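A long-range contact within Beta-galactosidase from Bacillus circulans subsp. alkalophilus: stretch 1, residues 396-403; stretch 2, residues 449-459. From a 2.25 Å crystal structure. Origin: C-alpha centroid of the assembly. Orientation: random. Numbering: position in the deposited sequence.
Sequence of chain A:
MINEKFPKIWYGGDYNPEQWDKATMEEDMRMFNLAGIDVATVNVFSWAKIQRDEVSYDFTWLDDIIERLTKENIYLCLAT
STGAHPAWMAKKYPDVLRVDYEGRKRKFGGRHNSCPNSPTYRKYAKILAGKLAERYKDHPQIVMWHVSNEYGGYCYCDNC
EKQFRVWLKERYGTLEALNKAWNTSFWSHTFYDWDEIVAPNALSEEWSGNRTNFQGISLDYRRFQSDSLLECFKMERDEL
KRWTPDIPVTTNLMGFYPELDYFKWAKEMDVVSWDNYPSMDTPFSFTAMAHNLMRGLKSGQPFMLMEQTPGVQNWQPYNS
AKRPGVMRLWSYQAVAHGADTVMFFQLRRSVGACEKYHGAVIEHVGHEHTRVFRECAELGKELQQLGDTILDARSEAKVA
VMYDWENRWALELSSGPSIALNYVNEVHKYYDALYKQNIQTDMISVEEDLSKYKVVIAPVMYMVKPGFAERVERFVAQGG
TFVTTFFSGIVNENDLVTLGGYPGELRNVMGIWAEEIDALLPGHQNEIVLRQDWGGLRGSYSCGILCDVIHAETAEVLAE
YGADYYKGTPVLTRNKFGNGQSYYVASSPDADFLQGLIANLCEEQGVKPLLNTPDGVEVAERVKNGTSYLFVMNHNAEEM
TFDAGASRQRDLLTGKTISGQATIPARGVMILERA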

# COMPACT_ATOMS: atom_id res chain seq x y z
N GLU A 396 -42.93 -12.95 -6.48
CA GLU A 396 -43.53 -13.31 -7.77
C GLU A 396 -42.98 -12.43 -8.88
O GLU A 396 -43.69 -12.09 -9.83
N ALA A 397 -41.71 -12.07 -8.74
CA ALA A 397 -40.98 -11.29 -9.73
C ALA A 397 -41.18 -11.83 -11.14
O ALA A 397 -41.28 -13.05 -11.33
N LYS A 398 -41.24 -10.91 -12.10
CA LYS A 398 -41.29 -11.25 -13.52
C LYS A 398 -39.98 -10.85 -14.15
O LYS A 398 -39.74 -11.09 -15.33
N VAL A 399 -39.12 -10.21 -13.36
CA VAL A 399 -37.81 -9.81 -13.84
C VAL A 399 -36.73 -10.49 -13.00
O VAL A 399 -36.81 -10.50 -11.77
N ALA A 400 -35.72 -11.06 -13.66
CA ALA A 400 -34.62 -11.73 -12.97
C ALA A 400 -33.28 -11.13 -13.37
O ALA A 400 -33.10 -10.70 -14.51
N VAL A 401 -32.34 -11.11 -12.43
CA VAL A 401 -30.97 -10.72 -12.72
C VAL A 401 -29.97 -11.75 -12.18
O VAL A 401 -30.00 -12.13 -11.00
N MET A 402 -29.11 -12.19 -13.08
CA MET A 402 -28.23 -13.32 -12.86
C MET A 402 -26.92 -12.86 -12.25
O MET A 402 -26.41 -11.79 -12.57
N TYR A 403 -26.39 -13.70 -11.37
CA TYR A 403 -25.12 -13.47 -10.71
C TYR A 403 -24.50 -14.86 -10.57
O TYR A 403 -25.20 -15.83 -10.32
N ASP A 449 -34.51 -22.05 -13.36
CA ASP A 449 -35.59 -22.24 -14.32
C ASP A 449 -36.08 -20.86 -14.78
O ASP A 449 -36.57 -20.07 -13.98
N LEU A 450 -35.93 -20.56 -16.06
CA LEU A 450 -36.18 -19.22 -16.57
C LEU A 450 -37.64 -19.01 -16.93
O LEU A 450 -38.06 -17.90 -17.24
N SER A 451 -38.43 -20.08 -16.89
CA SER A 451 -39.79 -20.04 -17.43
C SER A 451 -40.72 -19.04 -16.73
O SER A 451 -41.61 -18.47 -17.36
N LYS A 452 -40.52 -18.83 -15.44
CA LYS A 452 -41.39 -17.93 -14.67
C LYS A 452 -41.12 -16.44 -14.95
O LYS A 452 -41.88 -15.57 -14.52
N TYR A 453 -40.05 -16.15 -15.67
CA TYR A 453 -39.69 -14.76 -15.90
C TYR A 453 -40.13 -14.25 -17.26
O TYR A 453 -40.43 -15.02 -18.17
N LYS A 454 -40.20 -12.93 -17.38
CA LYS A 454 -40.47 -12.28 -18.64
C LYS A 454 -39.26 -11.48 -19.10
O LYS A 454 -39.05 -11.30 -20.29
N VAL A 455 -38.44 -11.05 -18.15
CA VAL A 455 -37.21 -10.33 -18.49
C VAL A 455 -36.03 -10.89 -17.70
O VAL A 455 -36.07 -10.92 -16.47
N VAL A 456 -34.99 -11.34 -18.39
CA VAL A 456 -33.81 -11.90 -17.73
C VAL A 456 -32.58 -11.09 -18.10
O VAL A 456 -32.24 -10.95 -19.28
N ILE A 457 -31.92 -10.53 -17.09
CA ILE A 457 -30.77 -9.66 -17.33
C ILE A 457 -29.48 -10.29 -16.80
O ILE A 457 -29.40 -10.70 -15.64
N ALA A 458 -28.47 -10.35 -17.66
CA ALA A 458 -27.18 -10.97 -17.31
C ALA A 458 -26.03 -10.01 -17.60
O ALA A 458 -25.43 -10.07 -18.67
N PRO A 459 -25.73 -9.13 -16.64
CA PRO A 459 -24.63 -8.18 -16.80
C PRO A 459 -23.29 -8.91 -16.84
O PRO A 459 -23.00 -9.71 -15.96

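Neighbouring strands of a parallel sheet are joined by their backbones, and their side chains, sent alternately to the two faces, must then find room among one another. The pairing of residues 399-402 with 455-458 in this beta-galactosidase is a compact example. The backbone ladder fixes the register: A400 N donates to V455 O (2.8 Å), I457 N to A400 O (2.8 Å), and M402 N to I457 O (3.0 Å). K398 O accepts from both K454 N (2.8 Å) and V455 N (3.1 Å). The side-chain contacts across the stretches are largely apolar.

Three residues have the most surface covered by the other stretch: M402, A400 and K398. M402 points toward the partner stretch in an extended m, t, t conformation, which carries its thioether along the second stretch. Its CE methyl lies 3.8 Å from V456 CG1 and 3.9 Å from L450 CD1, while M402 SD sits 4.0 Å from A458 CB. V456 is a t rotamer; the leucine, with chi1 at -99°, starts sideways but brings its end nearer to the methionine.

A400 shows how much a single methyl can do. It shares a face of the sheet with V456, whose CG2 is 4.4 Å from A400 CB, but its main partner is Y453. The tyrosine, with chi1 in the m well, lays a ring face against the alanine: A400 CB is 3.5 Å from the centroid of the Y453 ring and only 3° off the ring normal, a nearly ideal CH-pi contact. A397 adds a looser contact, its CB 4.5 Å from Y453 CE1, and the tyrosine hydroxyl is hydrogen-bonded elsewhere in the structure.

K398 is exposed, yet it has nearly as much surface covered as A400. With m at chi1 and chi2, it packs its aliphatic chain against the second stretch, K398 CB 4.4 Å from K454 CB and K398 CD 4.0 Å from K452 O; its side chain forms no hydrogen bond across the contact.

The other face carries V399, V401, V455 and I457. V399 and V455 are both t, with V399 CG2 4.1 Å from V455 CB; I457, in the m, t rotamer, extends CD1 to 4.5 Å from V399 CG1. V401 has an off-rotamer chi1 of 32° and places CG2 4.3 Å from P459 CD.

Beyond the ladder, one water donates to M402 O (2.8 Å) and to P459 O (2.9 Å), bridging the backbones where direct pairing has ended.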

# COMPACT_ATOMS: atom_id res chain seq x y z
CB GLU A 396 -45.06 -13.30 -7.69
CG GLU A 396 -45.59 -14.54 -6.96
CD GLU A 396 -47.10 -14.62 -6.87
OE1 GLU A 396 -47.80 -13.72 -7.39
OE2 GLU A 396 -47.59 -15.61 -6.26
CB ALA A 397 -39.50 -11.26 -9.40
CB LYS A 398 -42.43 -10.51 -14.25
CG LYS A 398 -43.83 -10.82 -13.76
CD LYS A 398 -44.13 -12.30 -13.81
CE LYS A 398 -45.55 -12.56 -13.33
NZ LYS A 398 -46.57 -11.74 -14.09
CB VAL A 399 -37.66 -8.27 -13.78
CG1 VAL A 399 -36.27 -7.83 -14.22
CG2 VAL A 399 -38.75 -7.59 -14.61
CB ALA A 400 -34.63 -13.21 -13.24
CB VAL A 401 -30.63 -9.29 -12.24
CG1 VAL A 401 -31.42 -8.96 -11.00
CG2 VAL A 401 -29.14 -9.13 -12.02
CB MET A 402 -27.92 -14.02 -14.18
CG MET A 402 -29.05 -14.86 -14.73
SD MET A 402 -28.64 -15.50 -16.37
CE MET A 402 -29.93 -16.72 -16.58
CB TYR A 403 -25.33 -12.83 -9.33
CG TYR A 403 -24.09 -12.88 -8.47
CD1 TYR A 403 -23.01 -12.04 -8.72
CD2 TYR A 403 -23.98 -13.80 -7.43
CE1 TYR A 403 -21.87 -12.10 -7.95
CE2 TYR A 403 -22.84 -13.86 -6.65
CZ TYR A 403 -21.78 -13.01 -6.93
OH TYR A 403 -20.64 -13.06 -6.17
CB ASP A 449 -36.72 -23.03 -13.67
CG ASP A 449 -38.04 -22.92 -14.43
OD1 ASP A 449 -38.01 -22.79 -15.68
OD2 ASP A 449 -39.10 -22.96 -13.77
CB LEU A 450 -35.30 -18.97 -17.80
CG LEU A 450 -34.00 -18.18 -17.65
CD1 LEU A 450 -33.46 -18.22 -16.23
CD2 LEU A 450 -32.93 -18.64 -18.66
CB SER A 451 -40.42 -21.44 -17.41
OG SER A 451 -40.67 -21.87 -16.08
CB LYS A 452 -41.28 -18.23 -13.17
CG LYS A 452 -39.86 -18.18 -12.62
CD LYS A 452 -39.76 -18.84 -11.24
CE LYS A 452 -40.38 -17.98 -10.14
NZ LYS A 452 -40.14 -18.52 -8.76
CB TYR A 453 -38.18 -14.54 -15.68
CG TYR A 453 -37.79 -14.95 -14.27
CD1 TYR A 453 -38.24 -14.22 -13.17
CD2 TYR A 453 -37.00 -16.07 -14.04
CE1 TYR A 453 -37.91 -14.60 -11.88
CE2 TYR A 453 -36.67 -16.46 -12.75
CZ TYR A 453 -37.12 -15.71 -11.67
OH TYR A 453 -36.79 -16.08 -10.39
CB LYS A 454 -41.72 -11.40 -18.52
CG LYS A 454 -43.00 -12.23 -18.47
CD LYS A 454 -44.24 -11.38 -18.34
CE LYS A 454 -45.38 -11.92 -19.20
NZ LYS A 454 -45.20 -11.65 -20.67
CB VAL A 455 -37.32 -8.82 -18.20
CG1 VAL A 455 -36.01 -8.13 -18.52
CG2 VAL A 455 -38.45 -8.19 -19.00
CB VAL A 456 -33.60 -13.40 -18.09
CG1 VAL A 456 -32.25 -13.90 -17.55
CG2 VAL A 456 -34.73 -14.25 -17.56
CB ILE A 457 -31.01 -8.26 -16.72
CG1 ILE A 457 -32.38 -7.73 -17.14
CG2 ILE A 457 -29.92 -7.29 -17.14
CD1 ILE A 457 -32.73 -6.39 -16.54
CB ALA A 458 -26.99 -12.28 -18.07
CB PRO A 459 -24.73 -7.32 -15.53
CG PRO A 459 -26.16 -7.49 -15.06
CD PRO A 459 -26.48 -8.91 -15.40
O HOH W 1 -24.12 -11.71 -14.26